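Local coordinates for protein alpha-1,3-glucanase (Streptomyces thermodiastaticus, PDB 7C7D) that probably cleaves internal alpha-1,3-glucosidic bonds of alpha-1,3-glucan as a thermostable GH87 glycosidase, with a bound calcium ion in its catalytic unit, at residues A[383-388]-A[410-414]. Sequence-based numbering, arbitrary orientation.
Sequences SLYAPD and YGGTD
Ser-383 meets the backbone of Tyr-410 to Gly-412 with both its amide and its side chain. Ser-383 N donates to the carbonyl O of Tyr-410 at 3.0 Å, with an N-H...O angle of 163°. At the other end of the contact, Thr-413 N donates to Asp-388 O at 2.9 Å, and this bond is also nearly straight, 169°.

Between these two bonds lies the hydroxyl of Ser-383. With chi1 at -79°, Ser-383 OG is anti to the carbonyl carbon and comes to 3.2 Å from Gly-412 CA. Ser-383 OG accepts Asp-388 N at 2.9 Å, which closes the 383-388 loop on itself. Ser-383 OG and a water lie 2.7 Å apart and are hydrogen-bonded, and that water donates to Tyr-410 O. Tyr-410 O therefore receives two donors, one amide and one water. There is little room at Gly-412: a side chain would crowd Ser-383 OG and Asp-388 O, and at its backbone angles would also press on the preceding carbonyl O. Pro-387 adds a looser contact, its CB 3.9 Å from Thr-413 OG1. With alanine at Ser-383 the Asp-388 amide would probably lose its acceptor, and the water one of its two partners here.

Farther out, the Asp-388 carboxylate turns to another loop, where OD1 accepts the amide of Ala-361. The Tyr-410 hydroxyl bonds Asp-377, and its ring meets Phe-439 edge-to-face.

The contact joins equivalent turns of successive coils in a right-handed parallel beta-helix, the fold of the pectate lyase-like family. Strands 379-382 and 407-410 are parallel neighbours in one long sheet, and the chain leaves their ends through these two loops toward strands 392-394 and 415-423, which are themselves paired.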
loop_
_atom_site.group_PDB
_atom_site.type_symbol
_atom_site.label_atom_id
_atom_site.label_comp_id
_atom_site.label_asym_id
_atom_site.label_seq_id
_atom_site.Cartn_x
_atom_site.Cartn_y
_atom_site.Cartn_z
ATOM N N SER A 383 -16.703 -5.324 2.664
ATOM C CA SER A 383 -17.802 -6.165 2.181
ATOM C C SER A 383 -19.158 -5.490 2.391
ATOM O O SER A 383 -20.019 -5.947 3.143
ATOM C CB SER A 383 -17.733 -7.545 2.816
ATOM O OG SER A 383 -16.746 -8.324 2.158
ATOM N N LEU A 384 -19.331 -4.382 1.681
ATOM C CA LEU A 384 -20.632 -3.751 1.530
ATOM C C LEU A 384 -21.382 -4.406 0.378
ATOM O O LEU A 384 -20.776 -4.881 -0.586
ATOM C CB LEU A 384 -20.442 -2.282 1.171
ATOM C CG LEU A 384 -20.299 -1.212 2.248
ATOM C CD1 LEU A 384 -20.669 0.132 1.643
ATOM C CD2 LEU A 384 -21.163 -1.508 3.461
ATOM N N TYR A 385 -22.712 -4.417 0.485
ATOM C CA TYR A 385 -23.623 -4.893 -0.561
ATOM C C TYR A 385 -23.644 -6.413 -0.685
ATOM O O TYR A 385 -24.711 -7.033 -0.622
ATOM C CB TYR A 385 -23.344 -4.254 -1.933
ATOM C CG TYR A 385 -22.997 -2.782 -1.901
ATOM C CD1 TYR A 385 -23.911 -1.842 -1.451
ATOM C CD2 TYR A 385 -21.754 -2.335 -2.331
ATOM C CE1 TYR A 385 -23.595 -0.492 -1.426
ATOM C CE2 TYR A 385 -21.427 -0.993 -2.307
ATOM C CZ TYR A 385 -22.352 -0.075 -1.855
ATOM O OH TYR A 385 -22.030 1.263 -1.830
ATOM N N ALA A 386 -22.478 -7.016 -0.885
ATOM C CA ALA A 386 -22.346 -8.458 -1.011
ATOM C C ALA A 386 -20.962 -8.818 -0.505
ATOM O O ALA A 386 -20.023 -8.034 -0.681
ATOM C CB ALA A 386 -22.488 -8.911 -2.471
ATOM N N PRO A 387 -20.798 -9.975 0.124
ATOM C CA PRO A 387 -19.489 -10.307 0.696
ATOM C C PRO A 387 -18.431 -10.515 -0.379
ATOM O O PRO A 387 -18.662 -11.186 -1.385
ATOM C CB PRO A 387 -19.757 -11.605 1.468
ATOM C CG PRO A 387 -20.978 -12.186 0.818
ATOM C CD PRO A 387 -21.812 -11.008 0.405
ATOM N N ASP A 388 -17.255 -9.937 -0.157
ATOM C CA ASP A 388 -16.088 -10.419 -0.875
ATOM C C ASP A 388 -15.856 -11.854 -0.417
ATOM O O ASP A 388 -15.881 -12.140 0.782
ATOM C CB ASP A 388 -14.868 -9.579 -0.523
ATOM C CG ASP A 388 -14.963 -8.133 -1.007
ATOM O OD1 ASP A 388 -15.765 -7.806 -1.906
ATOM O OD2 ASP A 388 -14.192 -7.312 -0.466
ATOM N N TYR A 410 -12.428 -5.727 6.098
ATOM C CA TYR A 410 -13.656 -5.386 6.813
ATOM C C TYR A 410 -14.741 -6.335 6.319
ATOM O O TYR A 410 -15.292 -6.155 5.229
ATOM C CB TYR A 410 -14.056 -3.934 6.572
ATOM C CG TYR A 410 -12.981 -2.911 6.852
ATOM C CD1 TYR A 410 -12.617 -2.567 8.153
ATOM C CD2 TYR A 410 -12.352 -2.260 5.799
ATOM C CE1 TYR A 410 -11.619 -1.605 8.384
ATOM C CE2 TYR A 410 -11.379 -1.311 6.014
ATOM C CZ TYR A 410 -11.015 -0.983 7.295
ATOM O OH TYR A 410 -10.037 -0.027 7.466
ATOM N N GLY A 411 -15.031 -7.361 7.113
ATOM C CA GLY A 411 -16.023 -8.351 6.748
ATOM C C GLY A 411 -15.533 -9.279 5.645
ATOM O O GLY A 411 -14.346 -9.352 5.330
ATOM N N GLY A 412 -16.483 -9.997 5.052
ATOM C CA GLY A 412 -16.186 -10.905 3.963
ATOM C C GLY A 412 -16.046 -12.347 4.420
ATOM O O GLY A 412 -16.012 -12.665 5.610
ATOM N N THR A 413 -15.958 -13.234 3.429
ATOM C CA THR A 413 -16.065 -14.672 3.648
ATOM C C THR A 413 -14.879 -15.388 3.020
ATOM O O THR A 413 -14.605 -15.204 1.833
ATOM C CB THR A 413 -17.357 -15.196 3.021
ATOM O OG1 THR A 413 -18.464 -14.540 3.642
ATOM C CG2 THR A 413 -17.484 -16.706 3.209
ATOM N N ASP A 414 -14.190 -16.216 3.811
ATOM C CA ASP A 414 -13.136 -17.078 3.282
ATOM C C ASP A 414 -12.058 -16.251 2.578
ATOM O O ASP A 414 -11.781 -16.414 1.389
ATOM C CB ASP A 414 -13.704 -18.175 2.371
ATOM C CG ASP A 414 -14.503 -19.211 3.136
ATOM O OD1 ASP A 414 -14.294 -19.368 4.359
ATOM O OD2 ASP A 414 -15.353 -19.879 2.517
HETATM O O HOH W 1 -14.216 -7.868 3.027
#